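Local coordinates for protein LbaCas13a H328A (C2c2) (Lachnospiraceae bacterium NK4A179, PDB 5WLH) that binds pre-crRNA and acts as a CRISPR-Cas13a nuclease that targets RNA, probably through its guide, and cleaves it at adenines, at residues S515-L520 with R560-Q565; I599-N604 with L903-I908; H920-L925 with A965-S970. One frame throughout, in Å; residues are numbered along the deposited sequence.

Interaction 1 of 3, residues S515-L520 with R560-Q565; sequences SQTVEL and RDTILQ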
ATOM      1  N   SER A 515       9.799  11.803  23.122  1.00 28.34           N
ATOM      2  CA  SER A 515       8.800  12.869  23.229  1.00 30.24           C
ATOM      3  C   SER A 515       8.775  13.499  24.617  1.00 30.14           C
ATOM      4  O   SER A 515       8.544  14.709  24.748  1.00 33.34           O
ATOM      5  CB  SER A 515       7.417  12.331  22.854  1.00 30.06           C
ATOM      6  OG  SER A 515       6.956  11.392  23.798  1.00 33.49           O
ATOM      7  N   GLN A 516       9.008  12.707  25.662  1.00 29.35           N
ATOM      8  CA  GLN A 516       8.981  13.205  27.026  1.00 34.92           C
ATOM      9  C   GLN A 516      10.341  13.200  27.706  1.00 38.34           C
ATOM     10  O   GLN A 516      10.440  13.653  28.849  1.00 37.82           O
ATOM     11  CB  GLN A 516       8.008  12.387  27.870  1.00 34.69           C
ATOM     12  CG  GLN A 516       6.557  12.585  27.542  1.00 37.63           C
ATOM     13  CD  GLN A 516       5.695  11.972  28.609  1.00 44.66           C
ATOM     14  OE1 GLN A 516       5.491  12.563  29.667  1.00 46.12           O
ATOM     15  NE2 GLN A 516       5.222  10.756  28.362  1.00 47.15           N
ATOM     16  N   THR A 517      11.384  12.685  27.061  1.00 33.84           N
ATOM     17  CA  THR A 517      12.700  12.661  27.685  1.00 30.96           C
ATOM     18  C   THR A 517      13.603  13.789  27.224  1.00 33.34           C
ATOM     19  O   THR A 517      14.448  14.245  28.001  1.00 37.28           O
ATOM     20  CB  THR A 517      13.411  11.330  27.416  1.00 29.95           C
ATOM     21  OG1 THR A 517      13.472  11.105  26.004  1.00 28.43           O
ATOM     22  CG2 THR A 517      12.688  10.169  28.094  1.00 26.81           C
ATOM     23  N   VAL A 518      13.464  14.255  25.981  1.00 29.97           N
ATOM     24  CA  VAL A 518      14.374  15.251  25.436  1.00 31.85           C
ATOM     25  C   VAL A 518      13.592  16.339  24.713  1.00 35.74           C
ATOM     26  O   VAL A 518      12.453  16.150  24.278  1.00 33.20           O
ATOM     27  CB  VAL A 518      15.430  14.638  24.478  1.00 29.22           C
ATOM     28  CG1 VAL A 518      16.306  13.635  25.207  1.00 33.94           C
ATOM     29  CG2 VAL A 518      14.747  14.003  23.250  1.00 31.83           C
ATOM     30  N   GLU A 519      14.227  17.498  24.595  1.00 37.78           N
ATOM     31  CA  GLU A 519      13.755  18.560  23.720  1.00 36.34           C
ATOM     32  C   GLU A 519      14.836  18.759  22.672  1.00 36.69           C
ATOM     33  O   GLU A 519      15.924  19.261  22.976  1.00 34.40           O
ATOM     34  CB  GLU A 519      13.465  19.847  24.495  1.00 42.67           C
ATOM     35  CG  GLU A 519      12.631  20.847  23.712  1.00 54.05           C
ATOM     36  CD  GLU A 519      12.497  22.188  24.415  1.00 65.32           C
ATOM     37  OE1 GLU A 519      12.409  22.203  25.667  1.00 65.89           O
ATOM     38  OE2 GLU A 519      12.475  23.226  23.711  1.00 68.79           O
ATOM     39  N   LEU A 520      14.563  18.305  21.455  1.00 34.29           N
ATOM     40  CA  LEU A 520      15.525  18.439  20.377  1.00 32.72           C
ATOM     41  C   LEU A 520      15.447  19.841  19.790  1.00 35.76           C
ATOM     42  O   LEU A 520      14.507  20.593  20.043  1.00 41.99           O
ATOM     43  CB  LEU A 520      15.260  17.381  19.303  1.00 30.65           C
ATOM     44  CG  LEU A 520      15.156  15.964  19.875  1.00 31.36           C
ATOM     45  CD1 LEU A 520      14.773  14.901  18.833  1.00 27.48           C
ATOM     46  CD2 LEU A 520      16.495  15.599  20.540  1.00 33.60           C
ATOM     47  N   ARG A 560      14.132   8.428  34.900  1.00 32.54           N
ATOM     48  CA  ARG A 560      13.748   7.024  35.029  1.00 32.91           C
ATOM     49  C   ARG A 560      12.240   6.867  35.144  1.00 36.32           C
ATOM     50  O   ARG A 560      11.655   5.983  34.505  1.00 37.59           O
ATOM     51  CB  ARG A 560      14.421   6.371  36.230  1.00 35.18           C
ATOM     52  CG  ARG A 560      14.032   4.910  36.386  1.00 34.87           C
ATOM     53  CD  ARG A 560      14.523   4.332  37.693  1.00 39.02           C
ATOM     54  NE  ARG A 560      15.976   4.354  37.742  1.00 36.33           N
ATOM     55  CZ  ARG A 560      16.698   3.865  38.739  1.00 40.79           C
ATOM     56  NH1 ARG A 560      16.097   3.316  39.792  1.00 40.99           N
ATOM     57  NH2 ARG A 560      18.020   3.929  38.681  1.00 40.45           N
ATOM     58  N   ASP A 561      11.590   7.698  35.965  1.00 30.88           N
ATOM     59  CA  ASP A 561      10.144   7.575  36.098  1.00 30.83           C
ATOM     60  C   ASP A 561       9.440   7.948  34.798  1.00 31.07           C
ATOM     61  O   ASP A 561       8.398   7.368  34.470  1.00 35.30           O
ATOM     62  CB  ASP A 561       9.639   8.443  37.257  1.00 36.04           C
ATOM     63  CG  ASP A 561       9.897   7.809  38.627  1.00 41.85           C
ATOM     64  OD1 ASP A 561      10.539   6.734  38.690  1.00 39.77           O
ATOM     65  OD2 ASP A 561       9.463   8.397  39.641  1.00 46.09           O
ATOM     66  N   THR A 562       9.989   8.905  34.045  1.00 33.00           N
ATOM     67  CA  THR A 562       9.415   9.244  32.744  1.00 32.93           C
ATOM     68  C   THR A 562       9.528   8.070  31.775  1.00 33.01           C
ATOM     69  O   THR A 562       8.546   7.703  31.113  1.00 28.70           O
ATOM     70  CB  THR A 562      10.099  10.484  32.175  1.00 36.09           C
ATOM     71  OG1 THR A 562      10.018  11.545  33.133  1.00 35.60           O
ATOM     72  CG2 THR A 562       9.423  10.922  30.876  1.00 33.83           C
ATOM     73  N   ILE A 563      10.708   7.449  31.699  1.00 29.42           N
ATOM     74  CA  ILE A 563      10.880   6.277  30.836  1.00 26.86           C
ATOM     75  C   ILE A 563       9.886   5.189  31.217  1.00 27.56           C
ATOM     76  O   ILE A 563       9.267   4.554  30.355  1.00 30.00           O
ATOM     77  CB  ILE A 563      12.324   5.752  30.922  1.00 27.62           C
ATOM     78  CG1 ILE A 563      13.322   6.755  30.335  1.00 28.53           C
ATOM     79  CG2 ILE A 563      12.431   4.401  30.257  1.00 28.63           C
ATOM     80  CD1 ILE A 563      14.766   6.428  30.709  1.00 27.04           C
ATOM     81  N   LEU A 564       9.713   4.954  32.516  1.00 29.56           N
ATOM     82  CA  LEU A 564       8.886   3.838  32.939  1.00 28.33           C
ATOM     83  C   LEU A 564       7.396   4.077  32.702  1.00 27.41           C
ATOM     84  O   LEU A 564       6.612   3.132  32.843  1.00 27.00           O
ATOM     85  CB  LEU A 564       9.169   3.515  34.414  1.00 30.19           C
ATOM     86  CG  LEU A 564      10.565   2.938  34.702  1.00 31.20           C
ATOM     87  CD1 LEU A 564      10.806   2.721  36.210  1.00 31.54           C
ATOM     88  CD2 LEU A 564      10.725   1.632  33.954  1.00 31.80           C
ATOM     89  N   GLN A 565       6.978   5.297  32.341  1.00 27.23           N
ATOM     90  CA  GLN A 565       5.601   5.487  31.881  1.00 28.16           C
ATOM     91  C   GLN A 565       5.295   4.578  30.696  1.00 32.89           C
ATOM     92  O   GLN A 565       4.167   4.097  30.540  1.00 29.20           O
ATOM     93  CB  GLN A 565       5.368   6.945  31.479  1.00 28.99           C
ATOM     94  CG  GLN A 565       5.339   7.936  32.621  1.00 31.42           C
ATOM     95  CD  GLN A 565       5.230   9.376  32.147  1.00 37.84           C
ATOM     96  OE1 GLN A 565       4.611   9.660  31.131  1.00 39.35           O
ATOM     97  NE2 GLN A 565       5.824  10.296  32.903  1.00 45.55           N
TER

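Interaction 2 of 3, residues I599-N604 with L903-I908; sequences IYSMRN and LQKWYI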
ATOM      1  N   ILE A 599      16.681   0.790  19.884  1.00 21.72           N
ATOM      2  CA  ILE A 599      15.816   1.214  18.786  1.00 22.50           C
ATOM      3  C   ILE A 599      16.657   1.521  17.562  1.00 19.86           C
ATOM      4  O   ILE A 599      16.344   1.083  16.450  1.00 19.47           O
ATOM      5  CB  ILE A 599      14.966   2.427  19.202  1.00 20.89           C
ATOM      6  CG1 ILE A 599      14.002   2.042  20.319  1.00 20.46           C
ATOM      7  CG2 ILE A 599      14.171   3.018  17.994  1.00 22.98           C
ATOM      8  CD1 ILE A 599      13.363   3.253  20.990  1.00 20.94           C
ATOM      9  N   TYR A 600      17.745   2.278  17.760  1.00 21.45           N
ATOM     10  CA  TYR A 600      18.623   2.627  16.654  1.00 21.16           C
ATOM     11  C   TYR A 600      19.143   1.380  15.950  1.00 22.14           C
ATOM     12  O   TYR A 600      19.291   1.373  14.728  1.00 23.46           O
ATOM     13  CB  TYR A 600      19.795   3.481  17.146  1.00 20.34           C
ATOM     14  CG  TYR A 600      20.763   3.767  16.034  1.00 21.82           C
ATOM     15  CD1 TYR A 600      20.456   4.700  15.054  1.00 23.17           C
ATOM     16  CD2 TYR A 600      21.960   3.063  15.933  1.00 25.90           C
ATOM     17  CE1 TYR A 600      21.318   4.941  14.009  1.00 23.31           C
ATOM     18  CE2 TYR A 600      22.836   3.301  14.906  1.00 24.37           C
ATOM     19  CZ  TYR A 600      22.511   4.233  13.945  1.00 27.92           C
ATOM     20  OH  TYR A 600      23.377   4.446  12.922  1.00 26.86           O
ATOM     21  N   SER A 601      19.432   0.318  16.705  1.00 20.86           N
ATOM     22  CA  SER A 601      20.004  -0.872  16.097  1.00 21.07           C
ATOM     23  C   SER A 601      19.041  -1.530  15.124  1.00 21.23           C
ATOM     24  O   SER A 601      19.478  -2.305  14.274  1.00 21.40           O
ATOM     25  CB  SER A 601      20.439  -1.880  17.161  1.00 27.70           C
ATOM     26  OG  SER A 601      19.342  -2.492  17.794  1.00 29.05           O
ATOM     27  N   MET A 602      17.753  -1.213  15.213  1.00 19.55           N
ATOM     28  CA  MET A 602      16.793  -1.732  14.258  1.00 22.46           C
ATOM     29  C   MET A 602      16.648  -0.838  13.034  1.00 21.43           C
ATOM     30  O   MET A 602      16.071  -1.272  12.033  1.00 21.87           O
ATOM     31  CB  MET A 602      15.423  -1.916  14.927  1.00 21.38           C
ATOM     32  CG  MET A 602      14.599  -3.022  14.287  1.00 34.26           C
ATOM     33  SD  MET A 602      13.198  -3.498  15.307  1.00 39.51           S
ATOM     34  CE  MET A 602      12.993  -5.176  14.734  1.00 38.52           C
ATOM     35  N   ARG A 603      17.139   0.391  13.088  1.00 21.71           N
ATOM     36  CA  ARG A 603      17.025   1.258  11.920  1.00 20.86           C
ATOM     37  C   ARG A 603      18.017   0.819  10.860  1.00 21.22           C
ATOM     38  O   ARG A 603      19.195   0.589  11.154  1.00 23.06           O
ATOM     39  CB  ARG A 603      17.259   2.721  12.291  1.00 22.76           C
ATOM     40  CG  ARG A 603      16.761   3.676  11.203  1.00 26.36           C
ATOM     41  CD  ARG A 603      16.439   5.031  11.802  1.00 30.61           C
ATOM     42  NE  ARG A 603      17.665   5.796  11.918  1.00 26.71           N
ATOM     43  CZ  ARG A 603      17.739   7.024  12.429  1.00 26.16           C
ATOM     44  NH1 ARG A 603      18.906   7.642  12.486  1.00 27.34           N
ATOM     45  NH2 ARG A 603      16.654   7.631  12.875  1.00 25.07           N
ATOM     46  N   ASN A 604      17.540   0.705   9.615  1.00 21.26           N
ATOM     47  CA  ASN A 604      18.378   0.228   8.515  1.00 22.53           C
ATOM     48  C   ASN A 604      18.986  -1.135   8.822  1.00 22.29           C
ATOM     49  O   ASN A 604      20.049  -1.480   8.309  1.00 22.08           O
ATOM     50  CB  ASN A 604      19.479   1.238   8.180  1.00 20.67           C
ATOM     51  CG  ASN A 604      18.923   2.526   7.584  1.00 25.26           C
ATOM     52  OD1 ASN A 604      18.564   3.451   8.308  1.00 31.44           O
ATOM     53  ND2 ASN A 604      18.876   2.592   6.267  1.00 26.22           N
ATOM     54  N   LEU A 903      15.628 -10.368  19.380  1.00 21.21           N
ATOM     55  CA  LEU A 903      14.352 -10.364  20.097  1.00 23.49           C
ATOM     56  C   LEU A 903      14.232  -9.128  20.980  1.00 22.01           C
ATOM     57  O   LEU A 903      13.157  -8.524  21.074  1.00 23.21           O
ATOM     58  CB  LEU A 903      14.192 -11.637  20.930  1.00 25.11           C
ATOM     59  CG  LEU A 903      13.754 -12.875  20.137  1.00 24.88           C
ATOM     60  CD1 LEU A 903      13.665 -14.100  21.043  1.00 28.11           C
ATOM     61  CD2 LEU A 903      12.414 -12.646  19.386  1.00 23.84           C
ATOM     62  N   GLN A 904      15.330  -8.713  21.619  1.00 18.51           N
ATOM     63  CA  GLN A 904      15.276  -7.497  22.427  1.00 18.68           C
ATOM     64  C   GLN A 904      14.902  -6.271  21.593  1.00 22.94           C
ATOM     65  O   GLN A 904      14.189  -5.379  22.071  1.00 23.71           O
ATOM     66  CB  GLN A 904      16.604  -7.304  23.151  1.00 21.28           C
ATOM     67  CG  GLN A 904      16.825  -8.420  24.194  1.00 24.72           C
ATOM     68  CD  GLN A 904      18.137  -8.256  24.958  1.00 27.84           C
ATOM     69  OE1 GLN A 904      18.800  -7.227  24.864  1.00 30.97           O
ATOM     70  NE2 GLN A 904      18.530  -9.296  25.677  1.00 32.12           N
ATOM     71  N   LYS A 905      15.374  -6.201  20.350  1.00 21.79           N
ATOM     72  CA  LYS A 905      14.981  -5.095  19.482  1.00 23.32           C
ATOM     73  C   LYS A 905      13.483  -5.105  19.208  1.00 21.80           C
ATOM     74  O   LYS A 905      12.822  -4.062  19.287  1.00 20.40           O
ATOM     75  CB  LYS A 905      15.730  -5.156  18.153  1.00 24.10           C
ATOM     76  CG  LYS A 905      17.229  -4.989  18.218  1.00 27.01           C
ATOM     77  CD  LYS A 905      17.719  -5.044  16.768  1.00 33.38           C
ATOM     78  CE  LYS A 905      19.142  -5.486  16.671  1.00 38.45           C
ATOM     79  NZ  LYS A 905      19.482  -5.698  15.244  1.00 36.23           N
ATOM     80  N   TRP A 906      12.940  -6.260  18.809  1.00 23.11           N
ATOM     81  CA  TRP A 906      11.499  -6.329  18.556  1.00 22.22           C
ATOM     82  C   TRP A 906      10.723  -5.928  19.796  1.00 24.33           C
ATOM     83  O   TRP A 906       9.690  -5.256  19.713  1.00 21.88           O
ATOM     84  CB  TRP A 906      11.089  -7.738  18.135  1.00 19.91           C
ATOM     85  CG  TRP A 906      11.506  -8.076  16.769  1.00 23.33           C
ATOM     86  CD1 TRP A 906      12.592  -8.819  16.407  1.00 27.60           C
ATOM     87  CD2 TRP A 906      10.861  -7.682  15.554  1.00 23.92           C
ATOM     88  NE1 TRP A 906      12.660  -8.918  15.037  1.00 29.49           N
ATOM     89  CE2 TRP A 906      11.606  -8.232  14.490  1.00 29.12           C
ATOM     90  CE3 TRP A 906       9.725  -6.922  15.263  1.00 28.91           C
ATOM     91  CZ2 TRP A 906      11.259  -8.038  13.156  1.00 31.63           C
ATOM     92  CZ3 TRP A 906       9.375  -6.739  13.937  1.00 30.98           C
ATOM     93  CH2 TRP A 906      10.139  -7.295  12.901  1.00 32.15           C
ATOM     94  N   TYR A 907      11.207  -6.356  20.957  1.00 23.23           N
ATOM     95  CA  TYR A 907      10.592  -5.986  22.218  1.00 21.06           C
ATOM     96  C   TYR A 907      10.549  -4.480  22.401  1.00 20.63           C
ATOM     97  O   TYR A 907       9.470  -3.895  22.553  1.00 23.02           O
ATOM     98  CB  TYR A 907      11.363  -6.644  23.357  1.00 22.51           C
ATOM     99  CG  TYR A 907      10.936  -6.190  24.725  1.00 25.01           C
ATOM    100  CD1 TYR A 907       9.587  -6.071  25.060  1.00 25.51           C
ATOM    101  CD2 TYR A 907      11.889  -5.920  25.705  1.00 25.03           C
ATOM    102  CE1 TYR A 907       9.205  -5.660  26.335  1.00 24.31           C
ATOM    103  CE2 TYR A 907      11.523  -5.519  26.969  1.00 26.41           C
ATOM    104  CZ  TYR A 907      10.181  -5.401  27.290  1.00 26.68           C
ATOM    105  OH  TYR A 907       9.822  -5.003  28.564  1.00 30.14           O
ATOM    106  N   ILE A 908      11.717  -3.833  22.425  1.00 19.38           N
ATOM    107  CA  ILE A 908      11.746  -2.408  22.744  1.00 21.10           C
ATOM    108  C   ILE A 908      11.028  -1.593  21.672  1.00 21.63           C
ATOM    109  O   ILE A 908      10.285  -0.662  21.987  1.00 20.21           O
ATOM    110  CB  ILE A 908      13.194  -1.931  22.950  1.00 22.26           C
ATOM    111  CG1 ILE A 908      13.786  -2.621  24.188  1.00 24.44           C
ATOM    112  CG2 ILE A 908      13.257  -0.406  23.099  1.00 23.45           C
ATOM    113  CD1 ILE A 908      12.985  -2.316  25.490  1.00 29.59           C
TER

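Interaction 3 of 3, residues H920-L925 with A965-S970; sequences HMLGFL and AVIDLS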
ATOM      1  N   HIS A 920      -1.104  -3.058  14.716  1.00 17.34           N
ATOM      2  CA  HIS A 920      -0.792  -3.022  13.287  1.00 19.97           C
ATOM      3  C   HIS A 920       0.523  -3.737  12.985  1.00 19.10           C
ATOM      4  O   HIS A 920       0.622  -4.490  12.007  1.00 18.65           O
ATOM      5  CB  HIS A 920      -0.697  -1.575  12.800  1.00 23.93           C
ATOM      6  CG  HIS A 920      -2.011  -0.878  12.637  1.00 28.37           C
ATOM      7  ND1 HIS A 920      -3.141  -1.506  12.161  1.00 30.91           N
ATOM      8  CD2 HIS A 920      -2.360   0.417  12.843  1.00 29.95           C
ATOM      9  CE1 HIS A 920      -4.137  -0.641  12.108  1.00 35.43           C
ATOM     10  NE2 HIS A 920      -3.689   0.535  12.511  1.00 34.91           N
ATOM     11  N   MET A 921       1.556  -3.486  13.793  1.00 22.39           N
ATOM     12  CA  MET A 921       2.827  -4.177  13.612  1.00 18.74           C
ATOM     13  C   MET A 921       2.646  -5.683  13.701  1.00 20.45           C
ATOM     14  O   MET A 921       3.168  -6.425  12.872  1.00 21.33           O
ATOM     15  CB  MET A 921       3.845  -3.703  14.655  1.00 20.83           C
ATOM     16  CG  MET A 921       5.240  -4.268  14.462  1.00 26.10           C
ATOM     17  SD  MET A 921       6.289  -3.586  15.774  1.00 28.37           S
ATOM     18  CE  MET A 921       7.920  -3.745  15.052  1.00 30.50           C
ATOM     19  N   LEU A 922       1.870  -6.149  14.678  1.00 20.38           N
ATOM     20  CA  LEU A 922       1.595  -7.575  14.775  1.00 19.25           C
ATOM     21  C   LEU A 922       0.884  -8.079  13.525  1.00 17.74           C
ATOM     22  O   LEU A 922       1.203  -9.164  13.017  1.00 20.39           O
ATOM     23  CB  LEU A 922       0.758  -7.848  16.023  1.00 21.40           C
ATOM     24  CG  LEU A 922       0.571  -9.299  16.428  1.00 23.31           C
ATOM     25  CD1 LEU A 922       1.923 -10.037  16.454  1.00 22.99           C
ATOM     26  CD2 LEU A 922      -0.104  -9.323  17.798  1.00 26.95           C
ATOM     27  N   GLY A 923      -0.064  -7.301  13.011  1.00 18.96           N
ATOM     28  CA  GLY A 923      -0.765  -7.693  11.801  1.00 20.19           C
ATOM     29  C   GLY A 923       0.163  -7.798  10.599  1.00 17.06           C
ATOM     30  O   GLY A 923       0.007  -8.683   9.762  1.00 20.35           O
ATOM     31  N   PHE A 924       1.151  -6.899  10.507  1.00 18.90           N
ATOM     32  CA  PHE A 924       2.106  -6.967   9.407  1.00 19.37           C
ATOM     33  C   PHE A 924       2.976  -8.216   9.520  1.00 19.78           C
ATOM     34  O   PHE A 924       3.335  -8.835   8.511  1.00 18.60           O
ATOM     35  CB  PHE A 924       2.977  -5.712   9.398  1.00 19.04           C
ATOM     36  CG  PHE A 924       2.299  -4.510   8.779  1.00 18.55           C
ATOM     37  CD1 PHE A 924       1.683  -4.619   7.550  1.00 20.64           C
ATOM     38  CD2 PHE A 924       2.287  -3.281   9.433  1.00 21.82           C
ATOM     39  CE1 PHE A 924       1.041  -3.503   6.978  1.00 24.66           C
ATOM     40  CE2 PHE A 924       1.661  -2.176   8.860  1.00 21.42           C
ATOM     41  CZ  PHE A 924       1.058  -2.294   7.637  1.00 23.46           C
ATOM     42  N   LEU A 925       3.356  -8.576  10.739  1.00 19.64           N
ATOM     43  CA  LEU A 925       4.090  -9.818  10.930  1.00 20.49           C
ATOM     44  C   LEU A 925       3.262 -11.001  10.454  1.00 19.70           C
ATOM     45  O   LEU A 925       3.770 -11.888   9.760  1.00 17.58           O
ATOM     46  CB  LEU A 925       4.468  -9.986  12.391  1.00 18.95           C
ATOM     47  CG  LEU A 925       5.285 -11.255  12.635  1.00 21.53           C
ATOM     48  CD1 LEU A 925       6.680 -11.044  12.079  1.00 22.46           C
ATOM     49  CD2 LEU A 925       5.340 -11.563  14.140  1.00 23.64           C
ATOM     50  N   ALA A 965       5.020 -13.413  19.849  1.00 22.34           N
ATOM     51  CA  ALA A 965       4.696 -13.357  21.268  1.00 25.03           C
ATOM     52  C   ALA A 965       5.207 -12.073  21.893  1.00 21.83           C
ATOM     53  O   ALA A 965       4.555 -11.498  22.767  1.00 22.80           O
ATOM     54  CB  ALA A 965       5.296 -14.568  21.981  1.00 25.61           C
ATOM     55  N   VAL A 966       6.381 -11.610  21.463  1.00 21.68           N
ATOM     56  CA  VAL A 966       6.930 -10.380  22.017  1.00 22.93           C
ATOM     57  C   VAL A 966       6.061  -9.194  21.637  1.00 25.09           C
ATOM     58  O   VAL A 966       5.708  -8.363  22.484  1.00 22.75           O
ATOM     59  CB  VAL A 966       8.373 -10.176  21.539  1.00 23.70           C
ATOM     60  CG1 VAL A 966       8.806  -8.786  21.866  1.00 24.78           C
ATOM     61  CG2 VAL A 966       9.307 -11.208  22.205  1.00 23.04           C
ATOM     62  N   ILE A 967       5.738  -9.072  20.348  1.00 22.05           N
ATOM     63  CA  ILE A 967       4.912  -7.944  19.929  1.00 18.08           C
ATOM     64  C   ILE A 967       3.555  -8.007  20.607  1.00 20.15           C
ATOM     65  O   ILE A 967       3.027  -6.989  21.058  1.00 20.62           O
ATOM     66  CB  ILE A 967       4.764  -7.901  18.403  1.00 17.40           C
ATOM     67  CG1 ILE A 967       6.127  -7.787  17.729  1.00 22.31           C
ATOM     68  CG2 ILE A 967       3.894  -6.688  18.006  1.00 21.87           C
ATOM     69  CD1 ILE A 967       6.027  -7.696  16.206  1.00 23.51           C
ATOM     70  N   ASP A 968       2.971  -9.209  20.677  1.00 21.94           N
ATOM     71  CA  ASP A 968       1.682  -9.389  21.339  1.00 21.24           C
ATOM     72  C   ASP A 968       1.746  -8.939  22.792  1.00 23.78           C
ATOM     73  O   ASP A 968       0.799  -8.314  23.301  1.00 23.83           O
ATOM     74  CB  ASP A 968       1.254 -10.852  21.235  1.00 25.32           C
ATOM     75  CG  ASP A 968      -0.006 -11.151  22.034  1.00 30.82           C
ATOM     76  OD1 ASP A 968      -1.110 -10.952  21.497  1.00 29.46           O
ATOM     77  OD2 ASP A 968       0.117 -11.574  23.207  1.00 30.14           O
ATOM     78  N   LEU A 969       2.864  -9.224  23.469  1.00 23.35           N
ATOM     79  CA  LEU A 969       3.050  -8.727  24.829  1.00 23.37           C
ATOM     80  C   LEU A 969       2.999  -7.208  24.847  1.00 22.23           C
ATOM     81  O   LEU A 969       2.325  -6.613  25.694  1.00 22.05           O
ATOM     82  CB  LEU A 969       4.369  -9.254  25.413  1.00 21.97           C
ATOM     83  CG  LEU A 969       4.801  -8.641  26.749  1.00 25.42           C
ATOM     84  CD1 LEU A 969       5.389  -9.692  27.698  1.00 26.90           C
ATOM     85  CD2 LEU A 969       5.807  -7.496  26.538  1.00 26.60           C
ATOM     86  N   SER A 970       3.638  -6.562  23.863  1.00 20.80           N
ATOM     87  CA  SER A 970       3.580  -5.109  23.766  1.00 22.05           C
ATOM     88  C   SER A 970       2.165  -4.612  23.488  1.00 21.69           C
ATOM     89  O   SER A 970       1.712  -3.641  24.107  1.00 23.06           O
ATOM     90  CB  SER A 970       4.547  -4.624  22.681  1.00 22.21           C
ATOM     91  OG  SER A 970       5.875  -4.743  23.136  1.00 23.17           O
TER

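Interaction 1 of 3, residues S515-L520 with R560-Q565
Gln-516 and Gln-565 make the polar part of the contact. NE2 of Gln-516 donates to OE1 of Gln-565 at 3.0 Å, a bent bond whose donor stands 38° out of the acceptor's carbonyl plane. The side chains cross at about a right angle, their amide planes 59° apart. Glutamine suits the position because one amide both gives and receives: NE2 also bonds to Tyr-566 OH, while OE1 accepts from Lys-1045 NZ. Cutting Gln-516 back to an alanine would probably leave OE1 of Gln-565 without this donor and take one acceptor from Lys-1045.

The apolar part rests on methyl groups. CG2 of Thr-562, anti to the backbone N, lies 3.6 Å from CB of Gln-516 and also touches its carbonyl oxygen, and CG2 of Thr-517 meets CG1 of Ile-563 at 4.1 Å. Threonine fits both places because its hydroxyl can turn back to the backbone one turn earlier: Thr-562 OG1 bonds to Thr-558 O and Thr-517 OG1 to Leu-513 O, leaving the methyl for the neighbour.

The contact joins the C-terminal end of helix 486-517 to the short helix 559-564, with helix 588-602 packed on Thr-517 and Ile-563 and helix 1039-1047 covering both glutamines.

Interaction 2 of 3, residues I599-N604 with L903-I908
Lys-905, whose aliphatic chain runs past Ser-601, ends in an NZ gripped by two carboxylates, Asp-605 and Glu-902, in salt bridges that would largely offset its charge in this buried place. Its extended methylenes bring CD to 3.2 Å from OG of Ser-601, a tight contact, not a bond. Serine is small enough to sit here: chi1 of 72° puts OG between the backbone N and carbonyl carbon, where it bonds to Val-598 O.

Asp-605 belongs, with Arg-603 and Asn-604, to an R-N-x-x-x-H sequence, the signature of HEPN ribonucleases; helix 901-911 packs against the end of the helix that leads into this motif.

Met-602 makes a second contact. CG is anti to the backbone N and the chain continues extended, carrying CE over the indole of Trp-906, 3.4 Å from the centroid of its six-membered ring and 17° off the ring normal. This CH-pi contact is joined by a longer Met-aromatic one, SD 4.9 Å from that centroid. Methionine suits the place: its unbranched chain lays over the pi cloud a methyl whose hydrogens the adjoining sulfur probably makes slightly positive. A third contact pairs Ile-599 CG1 with Ile-908 CG2 at 3.8 Å.

Interaction 3 of 3, residues H920-L925 with A965-S970
Ile-967 has the most surface buried here, its two branches reaching different neighbours on helix 915-941. CG2, anti to the backbone N, lies 3.9 Å from CB of Leu-922. The other branch is extended, with chi2 of -178°, and carries CD1 to 3.9 Å from CG of Met-921; the same methyl touches Met-921 SD and, more loosely, CD2 of Leu-925 at 4.4 Å. A beta-branched residue suits this place because its short arm meets Leu-922 while its longer arm reaches between Met-921 and Leu-925, a turn apart.

Leu-922 is the reciprocal piece. It and Ile-967 slide past each other in opposite directions, and its forked end straddles two residues: CD1 approaches CB of Ile-967 at 4.1 Å, and CD2 rests 4.0 Å from CB of Asp-968. The contact thus uses the aliphatic stem of the aspartate, whose OD2 forms a salt bridge with Lys-972 one turn on.

The two are consecutive helices packed antiparallel, joined by a connection holding the short strands 954-955 and 958-959. Their local axes approach to 9.5 Å at a crossing angle of -160°, close enough for side chains to interlock.

Met-921 lies where helices 486-517 and 901-911 also pack. Its chain is extended, with CG anti to the backbone N (chi1 -174°), and crosses Ile-967 at about a right angle. An unbranched, pliable methionine suits this junction, since it also packs on Tyr-505 of helix 486-517 and on Trp-906 and Ser-910 of helix 901-911.

Interactions 1, 2 and 3 follow one another along the chain and lie on the same side of its centre. Interactions 2 and 3 are the nearest pair, with centres 14 Å apart, and they touch: CE of Met-921 lies 3.5 Å from CZ3 of Trp-906, and Val-966 packs against Tyr-907. Helix 901-911 leads directly into helix 915-941. Interaction 1 stands about 18 Å from interaction 2 and 24 Å from interaction 3, centre to centre, without touching either. Helix 486-517 ties the set together, ending in interaction 1 and packing against residues of both others. Helix 588-602, leading into the HEPN signature, touches interaction 1 and carries one side of interaction 2, so the contacts link helices beside that motif.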